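Local coordinates for exocyst complex component EXO70 (Saccharomyces cerevisiae, PDB 2PFV), which tethers secretory vesicles to sites of exocytosis as a subunit of the exocyst complex and takes part in assembling that complex, at residues 52-57 / 69-74; 215-220 / 263-268; 244-249 / 279-284; 412-417 / 504-509. All coordinates share one frame; numbering follows the deposited sequence.

Interaction 1 (52-57 / 69-74); sequences EDIQSG and GILTHL
Ile54 and Gln55, near the end of helix 37-55, meet Ile70, Leu71 and Leu74 near the start of helix 65-93. The two helices follow one another in the chain as a helix-turn-helix, and the contact lies beside the turn, in the N-terminal family region.

The apolar part of the contact centres on one methyl group. Ile54 CD1 is 3.9 Å from Ile70 CG2, and it comes equally close to CD2 of Leu71 and to CD2 of Leu74. Ile70 and Leu74 stand one turn apart on helix 65-93, with Leu71 beside them, so a slender, unbranched ethyl arm that can reach in among the three methyls suits the site. CG1 of Ile54 lies between the backbone N and the carbonyl carbon (chi1 67°), and the extended second torsion carries CD1 straight outward. Ile54 and Leu71 lie alongside, pointing opposite ways. Leu17 of helix 14-29 touches both Ile54 and Ile70, while Ala21 of that helix touches Leu74, which joins the hairpin to a third helix.

The mixed part belongs to Gln55, which is partly exposed and contributes its aliphatic portion. A glutamine fits this margin because its methylenes can cover a leucine while it still carries a polar amide. Its CG packs against Leu71 CD2 at 3.6 Å, the same methyl that Ile54 CD1 meets.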
loop_
_atom_site.group_PDB
_atom_site.type_symbol
_atom_site.label_atom_id
_atom_site.label_comp_id
_atom_site.label_asym_id
_atom_site.label_seq_id
_atom_site.Cartn_x
_atom_site.Cartn_y
_atom_site.Cartn_z
ATOM N N GLU A 52 -16.025 30.900 55.468
ATOM C CA GLU A 52 -15.264 29.937 56.233
ATOM C C GLU A 52 -14.873 30.478 57.610
ATOM O O GLU A 52 -14.938 29.756 58.607
ATOM C CB GLU A 52 -14.016 29.512 55.458
ATOM C CG GLU A 52 -13.509 28.159 55.885
ATOM C CD GLU A 52 -14.624 27.126 55.877
ATOM O OE1 GLU A 52 -15.251 26.930 54.810
ATOM O OE2 GLU A 52 -14.880 26.519 56.940
ATOM N N ASP A 53 -14.480 31.747 57.665
ATOM C CA ASP A 53 -14.078 32.366 58.928
ATOM C C ASP A 53 -15.186 32.442 59.981
ATOM O O ASP A 53 -14.899 32.592 61.169
ATOM C CB ASP A 53 -13.550 33.789 58.701
ATOM C CG ASP A 53 -12.283 33.829 57.868
ATOM O OD1 ASP A 53 -11.532 32.828 57.849
ATOM O OD2 ASP A 53 -12.029 34.889 57.248
ATOM N N ILE A 54 -16.446 32.355 59.562
ATOM C CA ILE A 54 -17.544 32.450 60.521
ATOM C C ILE A 54 -18.272 31.142 60.833
ATOM O O ILE A 54 -19.101 31.103 61.740
ATOM C CB ILE A 54 -18.591 33.489 60.067
ATOM C CG1 ILE A 54 -19.305 33.005 58.806
ATOM C CG2 ILE A 54 -17.911 34.826 59.824
ATOM C CD1 ILE A 54 -20.368 33.963 58.306
ATOM N N GLN A 55 -17.967 30.088 60.081
ATOM C CA GLN A 55 -18.577 28.775 60.290
ATOM C C GLN A 55 -17.726 27.928 61.236
ATOM O O GLN A 55 -18.232 27.362 62.207
ATOM C CB GLN A 55 -18.690 28.003 58.973
ATOM C CG GLN A 55 -19.667 28.529 57.960
ATOM C CD GLN A 55 -19.691 27.661 56.713
ATOM O OE1 GLN A 55 -18.644 27.337 56.145
ATOM N NE2 GLN A 55 -20.883 27.285 56.277
ATOM N N SER A 56 -16.437 27.840 60.917
ATOM C CA SER A 56 -15.454 27.058 61.675
ATOM C C SER A 56 -15.767 26.858 63.158
ATOM O O SER A 56 -16.345 27.729 63.810
ATOM C CB SER A 56 -14.074 27.702 61.561
ATOM O OG SER A 56 -14.001 28.847 62.387
ATOM N N GLY A 57 -15.364 25.702 63.684
ATOM C CA GLY A 57 -15.587 25.401 65.088
ATOM C C GLY A 57 -14.924 26.449 65.959
ATOM O O GLY A 57 -15.464 26.837 67.000
ATOM N N GLY A 69 -29.029 33.746 58.411
ATOM C CA GLY A 69 -29.279 34.566 57.244
ATOM C C GLY A 69 -27.996 34.859 56.489
ATOM O O GLY A 69 -27.949 34.684 55.284
ATOM N N ILE A 70 -26.943 35.293 57.184
ATOM C CA ILE A 70 -25.697 35.598 56.487
ATOM C C ILE A 70 -25.053 34.340 55.904
ATOM O O ILE A 70 -24.449 34.383 54.831
ATOM C CB ILE A 70 -24.687 36.338 57.393
ATOM C CG1 ILE A 70 -23.665 37.060 56.507
ATOM C CG2 ILE A 70 -24.019 35.359 58.366
ATOM C CD1 ILE A 70 -22.615 37.840 57.254
ATOM N N LEU A 71 -25.195 33.209 56.591
ATOM C CA LEU A 71 -24.628 31.965 56.077
ATOM C C LEU A 71 -25.223 31.624 54.706
ATOM O O LEU A 71 -24.499 31.340 53.750
ATOM C CB LEU A 71 -24.896 30.805 57.045
ATOM C CG LEU A 71 -24.066 30.765 58.329
ATOM C CD1 LEU A 71 -24.438 29.523 59.164
ATOM C CD2 LEU A 71 -22.576 30.728 57.958
ATOM N N THR A 72 -26.546 31.658 54.618
ATOM C CA THR A 72 -27.245 31.336 53.381
ATOM C C THR A 72 -26.967 32.379 52.303
ATOM O O THR A 72 -26.804 32.061 51.118
ATOM C CB THR A 72 -28.769 31.268 53.627
ATOM O OG1 THR A 72 -29.033 30.378 54.718
ATOM C CG2 THR A 72 -29.491 30.765 52.388
ATOM N N HIS A 73 -26.922 33.635 52.718
ATOM C CA HIS A 73 -26.661 34.702 51.780
ATOM C C HIS A 73 -25.286 34.495 51.150
ATOM O O HIS A 73 -25.154 34.487 49.932
ATOM C CB HIS A 73 -26.725 36.058 52.481
ATOM C CG HIS A 73 -26.563 37.212 51.544
ATOM N ND1 HIS A 73 -26.137 38.455 51.955
ATOM C CD2 HIS A 73 -26.762 37.304 50.208
ATOM C CE1 HIS A 73 -26.077 39.264 50.912
ATOM N NE2 HIS A 73 -26.451 38.590 49.839
ATOM N N LEU A 74 -24.258 34.309 51.971
ATOM C CA LEU A 74 -22.914 34.095 51.427
ATOM C C LEU A 74 -22.893 32.865 50.524
ATOM O O LEU A 74 -22.395 32.912 49.388
ATOM C CB LEU A 74 -21.889 33.932 52.561
ATOM C CG LEU A 74 -21.108 35.166 53.056
ATOM C CD1 LEU A 74 -21.885 36.457 52.822
ATOM C CD2 LEU A 74 -20.800 34.991 54.535
#

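Interaction 2 (215-220 / 263-268); sequences ILSPLI and ELQNYN
Asn266 ND2 donates to the backbone O of Ser217 over 2.9 Å, and the bond is nearly straight (168° at the hydrogen). The acceptor lies close to the amide plane of Asn266, whereas the donor stands well above the carbonyl plane of Ser217, so the N-H is well aimed but does not follow a lone pair. The CB of Asn266 already points toward the helix, and with CG between the backbone N and the carbonyl carbon (chi1 50°) the short amide reaches the Ser217 carbonyl. The other end of that amide is less well served: OD1 is buried against Ile220 CG2 at 3.4 Å and has no polar partner in the model.

Ser217 also works through its hydroxyl. The backbone N of Gln265 makes a weak hydrogen bond to OG at 3.3 Å, and the stronger partner of OG is the carbonyl of Ser213, one turn earlier in the helix. A small hydroxyl residue suits this position because the loop passes close by, with Gln265 CG only 3.2 Å from Ser217 OG.

In the all-helical rod of this protein, residues 263-266 form the lead-in to helix 267-296 and lie against helix 208-236, which is kinked here, where Pro218 has no N-H and the N of Leu219 makes no bond to the preceding turn.

Beside the polar groups, Leu264 supplies an apolar patch. Its CD2 meets Ile220 CG1 at 3.9 Å, the two side chains crossing at a slant, and CD1 reaches Leu216 CB at 4.2 Å. Leu259 touches both Ile220 and Leu264 from the loop after helix 245-258.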
loop_
_atom_site.group_PDB
_atom_site.type_symbol
_atom_site.label_atom_id
_atom_site.label_comp_id
_atom_site.label_asym_id
_atom_site.label_seq_id
_atom_site.Cartn_x
_atom_site.Cartn_y
_atom_site.Cartn_z
ATOM N N ILE A 215 -10.922 14.614 24.682
ATOM C CA ILE A 215 -11.350 15.392 23.529
ATOM C C ILE A 215 -11.061 14.674 22.214
ATOM O O ILE A 215 -11.809 14.811 21.251
ATOM C CB ILE A 215 -10.633 16.767 23.494
ATOM C CG1 ILE A 215 -10.988 17.580 24.745
ATOM C CG2 ILE A 215 -11.024 17.534 22.219
ATOM C CD1 ILE A 215 -10.230 18.901 24.848
ATOM N N LEU A 216 -9.977 13.904 22.179
ATOM C CA LEU A 216 -9.583 13.202 20.961
ATOM C C LEU A 216 -10.173 11.812 20.777
ATOM O O LEU A 216 -10.473 11.408 19.652
ATOM C CB LEU A 216 -8.059 13.107 20.888
ATOM C CG LEU A 216 -7.264 14.415 20.894
ATOM C CD1 LEU A 216 -5.775 14.094 20.751
ATOM C CD2 LEU A 216 -7.726 15.317 19.749
ATOM N N SER A 217 -10.333 11.077 21.872
ATOM C CA SER A 217 -10.873 9.724 21.789
ATOM C C SER A 217 -12.174 9.638 21.003
ATOM O O SER A 217 -12.355 8.730 20.195
ATOM C CB SER A 217 -11.059 9.132 23.191
ATOM O OG SER A 217 -9.797 8.920 23.808
ATOM N N PRO A 218 -13.105 10.576 21.230
ATOM C CA PRO A 218 -14.353 10.492 20.465
ATOM C C PRO A 218 -14.089 10.632 18.965
ATOM O O PRO A 218 -14.691 9.933 18.149
ATOM C CB PRO A 218 -15.174 11.648 21.027
ATOM C CG PRO A 218 -14.716 11.698 22.462
ATOM C CD PRO A 218 -13.220 11.564 22.317
ATOM N N LEU A 219 -13.179 11.533 18.609
ATOM C CA LEU A 219 -12.837 11.760 17.209
ATOM C C LEU A 219 -12.269 10.472 16.610
ATOM O O LEU A 219 -12.614 10.080 15.498
ATOM C CB LEU A 219 -11.803 12.882 17.096
ATOM C CG LEU A 219 -12.061 14.150 17.918
ATOM C CD1 LEU A 219 -11.002 15.196 17.591
ATOM C CD2 LEU A 219 -13.445 14.689 17.613
ATOM N N ILE A 220 -11.393 9.826 17.368
ATOM C CA ILE A 220 -10.765 8.585 16.951
ATOM C C ILE A 220 -11.808 7.482 16.806
ATOM O O ILE A 220 -11.740 6.662 15.894
ATOM C CB ILE A 220 -9.704 8.147 17.981
ATOM C CG1 ILE A 220 -8.532 9.132 17.959
ATOM C CG2 ILE A 220 -9.251 6.723 17.704
ATOM C CD1 ILE A 220 -7.851 9.250 16.620
ATOM N N GLU A 263 -1.589 10.222 25.199
ATOM C CA GLU A 263 -2.318 9.164 25.875
ATOM C C GLU A 263 -3.710 9.105 25.263
ATOM O O GLU A 263 -4.299 10.141 24.945
ATOM C CB GLU A 263 -2.424 9.465 27.366
ATOM C CG GLU A 263 -3.410 8.648 27.968
ATOM N N LEU A 264 -4.234 7.896 25.094
ATOM C CA LEU A 264 -5.555 7.729 24.505
ATOM C C LEU A 264 -6.344 6.654 25.242
ATOM O O LEU A 264 -5.769 5.797 25.905
ATOM C CB LEU A 264 -5.422 7.348 23.029
ATOM C CG LEU A 264 -6.380 8.043 22.063
ATOM C CD1 LEU A 264 -6.100 9.542 22.064
ATOM C CD2 LEU A 264 -6.206 7.470 20.665
ATOM N N GLN A 265 -7.666 6.708 25.118
ATOM C CA GLN A 265 -8.529 5.737 25.769
ATOM C C GLN A 265 -8.750 4.547 24.849
ATOM O O GLN A 265 -8.565 3.398 25.243
ATOM C CB GLN A 265 -9.889 6.357 26.093
ATOM C CG GLN A 265 -9.833 7.696 26.797
ATOM C CD GLN A 265 -11.210 8.177 27.210
ATOM O OE1 GLN A 265 -12.146 8.183 26.408
ATOM N NE2 GLN A 265 -11.341 8.588 28.467
ATOM N N ASN A 266 -9.151 4.843 23.617
ATOM C CA ASN A 266 -9.432 3.818 22.621
ATOM C C ASN A 266 -8.344 3.661 21.560
ATOM O O ASN A 266 -8.642 3.607 20.367
ATOM C CB ASN A 266 -10.764 4.128 21.936
ATOM C CG ASN A 266 -10.846 5.558 21.443
ATOM O OD1 ASN A 266 -9.851 6.136 21.000
ATOM N ND2 ASN A 266 -12.039 6.134 21.504
ATOM N N TYR A 267 -7.090 3.585 21.989
ATOM C CA TYR A 267 -5.987 3.424 21.046
ATOM C C TYR A 267 -6.114 2.049 20.392
ATOM O O TYR A 267 -5.610 1.816 19.290
ATOM C CB TYR A 267 -4.642 3.532 21.770
ATOM C CG TYR A 267 -3.467 3.714 20.837
ATOM C CD1 TYR A 267 -3.328 4.879 20.083
ATOM C CD2 TYR A 267 -2.509 2.712 20.684
ATOM C CE1 TYR A 267 -2.266 5.043 19.195
ATOM C CE2 TYR A 267 -1.440 2.862 19.795
ATOM C CZ TYR A 267 -1.327 4.030 19.054
ATOM O OH TYR A 267 -0.286 4.181 18.166
ATOM N N ASN A 268 -6.807 1.150 21.085
ATOM C CA ASN A 268 -7.022 -0.212 20.610
ATOM C C ASN A 268 -7.732 -0.239 19.259
ATOM O O ASN A 268 -7.456 -1.098 18.420
ATOM C CB ASN A 268 -7.836 -0.997 21.648
ATOM C CG ASN A 268 -9.243 -0.451 21.823
ATOM O OD1 ASN A 268 -10.183 -0.910 21.176
ATOM N ND2 ASN A 268 -9.390 0.544 22.693
#

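Interaction 3 (244-249 / 279-284); sequences FSFELV and QVTQSL
One face of the Phe246 ring carries the CD1 methyl of Leu284, 4.2 Å above the plane and displaced toward the rim. Thr281 CG2 approaches the same ring obliquely, at 4.3 Å from CD2. Beyond the two segments, the ring of Tyr325 also meets Phe246, with the planes inclined at about 35°.

Helices 245-258 and 267-296 run roughly antiparallel here. Their local axes come within 9.7 Å at a crossing angle of -143°, and Ser245 lies where the backbones come nearest. Its small side chain permits close packing: CB is 3.4 Å from Thr281 CG2, tighter than usual for two carbons, and Val280 CG1 lies 3.7 Å from the same CB. Leu284 CD1 comes to 3.3 Å from Ser245 OG, so that this one methyl touches both the hydroxyl and the aromatic ring. With OG1 between the backbone N and the carbonyl carbon (chi1 64°), Thr281 CG2 is anti to the carbonyl carbon and faces the other helix. There it also meets Val249 CG2, at 3.6 Å.

No hydrogen bond crosses the interface. The Ser245 hydroxyl is paired with the carbonyl of Gly242, and Thr281 OG1 has weak bonds to the carbonyls of Val277 and Arg278. Each hydroxyl is thus accommodated by its own part of the chain, and cohesion across this pair should come chiefly from dispersion and the burial of apolar surface.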
loop_
_atom_site.group_PDB
_atom_site.type_symbol
_atom_site.label_atom_id
_atom_site.label_comp_id
_atom_site.label_asym_id
_atom_site.label_seq_id
_atom_site.Cartn_x
_atom_site.Cartn_y
_atom_site.Cartn_z
ATOM N N PHE A 244 -7.509 0.471 -2.973
ATOM C CA PHE A 244 -7.874 1.578 -2.103
ATOM C C PHE A 244 -7.213 1.381 -0.749
ATOM O O PHE A 244 -6.889 2.346 -0.058
ATOM C CB PHE A 244 -9.391 1.664 -1.934
ATOM C CG PHE A 244 -9.839 2.827 -1.095
ATOM C CD1 PHE A 244 -9.403 4.118 -1.386
ATOM C CD2 PHE A 244 -10.701 2.636 -0.018
ATOM C CE1 PHE A 244 -9.819 5.204 -0.616
ATOM C CE2 PHE A 244 -11.124 3.715 0.758
ATOM C CZ PHE A 244 -10.682 5.002 0.457
ATOM N N SER A 245 -7.008 0.119 -0.388
ATOM C CA SER A 245 -6.379 -0.236 0.876
ATOM C C SER A 245 -5.066 0.517 1.062
ATOM O O SER A 245 -4.676 0.829 2.184
ATOM C CB SER A 245 -6.113 -1.740 0.918
ATOM O OG SER A 245 -5.228 -2.123 -0.121
ATOM N N PHE A 246 -4.386 0.804 -0.042
ATOM C CA PHE A 246 -3.115 1.523 0.007
ATOM C C PHE A 246 -3.283 2.925 0.567
ATOM O O PHE A 246 -2.400 3.443 1.250
ATOM C CB PHE A 246 -2.502 1.605 -1.393
ATOM C CG PHE A 246 -1.819 0.342 -1.831
ATOM C CD1 PHE A 246 -1.811 -0.029 -3.172
ATOM C CD2 PHE A 246 -1.164 -0.469 -0.906
ATOM C CE1 PHE A 246 -1.161 -1.190 -3.587
ATOM C CE2 PHE A 246 -0.512 -1.630 -1.309
ATOM C CZ PHE A 246 -0.511 -1.991 -2.653
ATOM N N GLU A 247 -4.418 3.541 0.268
ATOM C CA GLU A 247 -4.688 4.885 0.751
ATOM C C GLU A 247 -5.128 4.842 2.210
ATOM O O GLU A 247 -4.820 5.744 2.989
ATOM C CB GLU A 247 -5.749 5.545 -0.126
ATOM C CG GLU A 247 -5.313 5.637 -1.580
ATOM C CD GLU A 247 -6.216 6.508 -2.428
ATOM O OE1 GLU A 247 -5.894 6.692 -3.621
ATOM O OE2 GLU A 247 -7.238 7.008 -1.907
ATOM N N LEU A 248 -5.838 3.781 2.578
ATOM C CA LEU A 248 -6.295 3.621 3.950
ATOM C C LEU A 248 -5.095 3.420 4.871
ATOM O O LEU A 248 -5.103 3.856 6.025
ATOM C CB LEU A 248 -7.245 2.425 4.058
ATOM C CG LEU A 248 -8.631 2.613 3.433
ATOM C CD1 LEU A 248 -9.465 1.356 3.632
ATOM C CD2 LEU A 248 -9.320 3.819 4.076
ATOM N N VAL A 249 -4.063 2.765 4.348
ATOM C CA VAL A 249 -2.851 2.501 5.114
ATOM C C VAL A 249 -2.132 3.791 5.468
ATOM O O VAL A 249 -1.809 4.021 6.633
ATOM C CB VAL A 249 -1.878 1.584 4.332
ATOM C CG1 VAL A 249 -0.527 1.520 5.039
ATOM C CG2 VAL A 249 -2.472 0.190 4.211
ATOM N N GLN A 279 -3.759 -6.830 6.473
ATOM C CA GLN A 279 -4.012 -8.148 5.908
ATOM C C GLN A 279 -4.610 -7.991 4.518
ATOM O O GLN A 279 -4.347 -8.788 3.621
ATOM C CB GLN A 279 -4.970 -8.937 6.808
ATOM C CG GLN A 279 -6.425 -8.504 6.730
ATOM C CD GLN A 279 -7.160 -9.117 5.544
ATOM O OE1 GLN A 279 -8.308 -8.768 5.264
ATOM N NE2 GLN A 279 -6.502 -10.040 4.849
ATOM N N VAL A 280 -5.422 -6.956 4.349
ATOM C CA VAL A 280 -6.055 -6.691 3.069
ATOM C C VAL A 280 -5.011 -6.390 2.004
ATOM O O VAL A 280 -5.012 -7.006 0.936
ATOM C CB VAL A 280 -7.028 -5.505 3.174
ATOM C CG1 VAL A 280 -7.502 -5.089 1.793
ATOM C CG2 VAL A 280 -8.210 -5.895 4.037
ATOM N N THR A 281 -4.121 -5.446 2.295
ATOM C CA THR A 281 -3.076 -5.089 1.345
ATOM C C THR A 281 -2.183 -6.299 1.089
ATOM O O THR A 281 -1.727 -6.518 -0.032
ATOM C CB THR A 281 -2.206 -3.921 1.863
ATOM O OG1 THR A 281 -1.514 -4.321 3.051
ATOM C CG2 THR A 281 -3.073 -2.708 2.169
ATOM N N GLN A 282 -1.946 -7.087 2.134
ATOM C CA GLN A 282 -1.118 -8.280 2.015
ATOM C C GLN A 282 -1.787 -9.285 1.084
ATOM O O GLN A 282 -1.118 -9.993 0.333
ATOM C CB GLN A 282 -0.903 -8.925 3.386
ATOM C CG GLN A 282 -0.072 -10.203 3.334
ATOM C CD GLN A 282 -0.018 -10.931 4.663
ATOM O OE1 GLN A 282 0.542 -12.024 4.763
ATOM N NE2 GLN A 282 -0.602 -10.327 5.694
ATOM N N SER A 283 -3.113 -9.339 1.136
ATOM C CA SER A 283 -3.863 -10.263 0.297
ATOM C C SER A 283 -3.875 -9.850 -1.168
ATOM O O SER A 283 -4.172 -10.661 -2.035
ATOM C CB SER A 283 -5.297 -10.390 0.804
ATOM O OG SER A 283 -5.317 -10.976 2.093
ATOM N N LEU A 284 -3.558 -8.589 -1.445
ATOM C CA LEU A 284 -3.536 -8.106 -2.823
ATOM C C LEU A 284 -2.426 -8.795 -3.599
ATOM O O LEU A 284 -2.649 -9.331 -4.685
ATOM C CB LEU A 284 -3.311 -6.597 -2.861
ATOM C CG LEU A 284 -4.484 -5.695 -2.496
ATOM C CD1 LEU A 284 -3.996 -4.261 -2.372
ATOM C CD2 LEU A 284 -5.566 -5.808 -3.559
#

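Interaction 4 (412-417 / 504-509); sequences IGFFIL and KQYKLS
The loop between helices 482-503 and 511-536 passes over helix 409-428, and Phe414 is the helix residue that takes most of the contact. Phe414 projects toward the loop with CG anti to the backbone N (chi1 180°), and successive loop residues meet different parts of its ring.

Tyr506 covers one face: its CB sits over the ring centre in a CH-pi contact, 3.6 Å from the centroid and 12° off the normal. The two aromatic rings themselves are oblique, with planes at 49° and Tyr506 CD1 3.5 Å from Phe414 CD2. At the edge, near the ring plane, the backbone O of Lys507 approaches Phe414 CZ at 3.3 Å. Leu508 CD2 closes on Phe414 CE1 at 3.4 Å and, less tightly, on Leu417 CB. Met455 of helix 439-471 touches both leucines, bringing another helix to the same cluster.

The CB of Lys507 points away from the helix, and its NZ donates to the carbonyl of Lys504 over 2.9 Å. An aromatic residue suits position 414 because its face accepts aliphatic hydrogens while its slightly positive rim can face a carbonyl oxygen; these two segments thus meet through CH-pi and van der Waals contacts, with no hydrogen bond between them.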
loop_
_atom_site.group_PDB
_atom_site.type_symbol
_atom_site.label_atom_id
_atom_site.label_comp_id
_atom_site.label_asym_id
_atom_site.label_seq_id
_atom_site.Cartn_x
_atom_site.Cartn_y
_atom_site.Cartn_z
ATOM N N ILE A 412 5.222 -23.754 -28.685
ATOM C CA ILE A 412 5.024 -23.268 -27.338
ATOM C C ILE A 412 5.996 -22.128 -27.040
ATOM O O ILE A 412 5.606 -21.101 -26.484
ATOM C CB ILE A 412 5.209 -24.418 -26.327
ATOM C CG1 ILE A 412 4.080 -25.438 -26.511
ATOM C CG2 ILE A 412 5.223 -23.875 -24.908
ATOM C CD1 ILE A 412 4.294 -26.757 -25.759
ATOM N N GLY A 413 7.259 -22.307 -27.414
ATOM C CA GLY A 413 8.242 -21.265 -27.172
ATOM C C GLY A 413 7.780 -19.949 -27.778
ATOM O O GLY A 413 7.842 -18.904 -27.139
ATOM N N PHE A 414 7.307 -20.021 -29.017
ATOM C CA PHE A 414 6.809 -18.866 -29.756
ATOM C C PHE A 414 5.624 -18.230 -29.038
ATOM O O PHE A 414 5.564 -17.013 -28.868
ATOM C CB PHE A 414 6.381 -19.302 -31.159
ATOM C CG PHE A 414 5.852 -18.184 -32.003
ATOM C CD1 PHE A 414 6.701 -17.177 -32.456
ATOM C CD2 PHE A 414 4.502 -18.129 -32.340
ATOM C CE1 PHE A 414 6.218 -16.134 -33.230
ATOM C CE2 PHE A 414 4.005 -17.084 -33.117
ATOM C CZ PHE A 414 4.866 -16.085 -33.562
ATOM N N PHE A 415 4.678 -19.062 -28.624
ATOM C CA PHE A 415 3.492 -18.605 -27.913
ATOM C C PHE A 415 3.894 -17.799 -26.680
ATOM O O PHE A 415 3.444 -16.665 -26.487
ATOM C CB PHE A 415 2.642 -19.828 -27.528
ATOM C CG PHE A 415 1.469 -19.523 -26.629
ATOM C CD1 PHE A 415 0.526 -18.555 -26.983
ATOM C CD2 PHE A 415 1.274 -20.259 -25.457
ATOM C CE1 PHE A 415 -0.603 -18.321 -26.184
ATOM C CE2 PHE A 415 0.145 -20.036 -24.648
ATOM C CZ PHE A 415 -0.798 -19.061 -25.017
ATOM N N ILE A 416 4.756 -18.371 -25.847
ATOM C CA ILE A 416 5.192 -17.662 -24.657
ATOM C C ILE A 416 5.965 -16.371 -25.020
ATOM O O ILE A 416 5.769 -15.331 -24.397
ATOM C CB ILE A 416 6.070 -18.580 -23.757
ATOM C CG1 ILE A 416 5.305 -19.866 -23.401
ATOM C CG2 ILE A 416 6.464 -17.843 -22.501
ATOM C CD1 ILE A 416 3.924 -19.636 -22.776
ATOM N N LEU A 417 6.834 -16.430 -26.022
ATOM C CA LEU A 417 7.588 -15.236 -26.420
ATOM C C LEU A 417 6.650 -14.120 -26.880
ATOM O O LEU A 417 6.833 -12.961 -26.495
ATOM C CB LEU A 417 8.586 -15.553 -27.537
ATOM C CG LEU A 417 10.041 -15.963 -27.253
ATOM C CD1 LEU A 417 10.506 -15.473 -25.894
ATOM C CD2 LEU A 417 10.175 -17.451 -27.354
ATOM N N LYS A 504 8.757 -21.483 -40.454
ATOM C CA LYS A 504 8.094 -20.378 -41.154
ATOM C C LYS A 504 6.706 -20.070 -40.611
ATOM O O LYS A 504 6.176 -18.979 -40.835
ATOM C CB LYS A 504 7.983 -20.676 -42.649
ATOM C CG LYS A 504 9.312 -20.723 -43.357
ATOM C CD LYS A 504 9.155 -21.153 -44.806
ATOM C CE LYS A 504 10.521 -21.294 -45.461
ATOM N NZ LYS A 504 10.420 -21.771 -46.870
ATOM N N GLN A 505 6.120 -21.020 -39.887
ATOM C CA GLN A 505 4.778 -20.828 -39.332
ATOM C C GLN A 505 4.736 -19.871 -38.136
ATOM O O GLN A 505 3.653 -19.520 -37.650
ATOM C CB GLN A 505 4.181 -22.189 -38.927
ATOM C CG GLN A 505 4.132 -23.212 -40.066
ATOM C CD GLN A 505 3.672 -24.616 -39.616
ATOM O OE1 GLN A 505 3.480 -25.515 -40.440
ATOM N NE2 GLN A 505 3.504 -24.798 -38.316
ATOM N N TYR A 506 5.902 -19.439 -37.662
ATOM C CA TYR A 506 5.952 -18.545 -36.508
ATOM C C TYR A 506 6.674 -17.240 -36.813
ATOM O O TYR A 506 7.884 -17.226 -37.008
ATOM C CB TYR A 506 6.634 -19.265 -35.344
ATOM C CG TYR A 506 6.062 -20.641 -35.129
ATOM C CD1 TYR A 506 4.763 -20.807 -34.640
ATOM C CD2 TYR A 506 6.777 -21.774 -35.508
ATOM C CE1 TYR A 506 4.192 -22.073 -34.544
ATOM C CE2 TYR A 506 6.216 -23.035 -35.421
ATOM C CZ TYR A 506 4.926 -23.182 -34.944
ATOM O OH TYR A 506 4.358 -24.430 -34.912
ATOM N N LYS A 507 5.926 -16.143 -36.848
ATOM C CA LYS A 507 6.509 -14.830 -37.138
ATOM C C LYS A 507 6.651 -13.968 -35.897
ATOM O O LYS A 507 5.667 -13.426 -35.395
ATOM C CB LYS A 507 5.660 -14.062 -38.163
ATOM C CG LYS A 507 6.140 -14.148 -39.610
ATOM C CD LYS A 507 5.815 -15.489 -40.259
ATOM C CE LYS A 507 6.194 -15.478 -41.743
ATOM N NZ LYS A 507 5.734 -16.689 -42.476
ATOM N N LEU A 508 7.878 -13.843 -35.403
ATOM C CA LEU A 508 8.128 -13.010 -34.235
ATOM C C LEU A 508 7.985 -11.554 -34.661
ATOM O O LEU A 508 8.250 -11.209 -35.816
ATOM C CB LEU A 508 9.533 -13.262 -33.686
ATOM C CG LEU A 508 9.693 -14.543 -32.866
ATOM C CD1 LEU A 508 11.140 -14.710 -32.422
ATOM C CD2 LEU A 508 8.770 -14.471 -31.653
ATOM N N SER A 509 7.558 -10.701 -33.737
ATOM C CA SER A 509 7.381 -9.291 -34.055
ATOM C C SER A 509 8.529 -8.455 -33.505
ATOM O O SER A 509 8.896 -7.430 -34.073
ATOM C CB SER A 509 6.053 -8.794 -33.484
ATOM O OG SER A 509 4.982 -9.623 -33.914
#

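The contacts follow one another along an elongated, all-helical molecule. Interaction 1, in the N-terminal family region, is about 106 Å from interaction 4 between centres, on the opposite side of the chain's centre. Interactions 2, 3 and 4 all fall within the C-terminal family region. Interactions 2 and 3 are the closest pair, with centres about 23 Å apart and nearest atoms about 12 Å; they share helix 267-296, one at its lead-in and the other farther along, and their segments alternate in sequence. Interaction 3 lies about 5 Å from the chain's centre, and interaction 4 is about 38 Å from interaction 3, centre to centre. None of the four touches another.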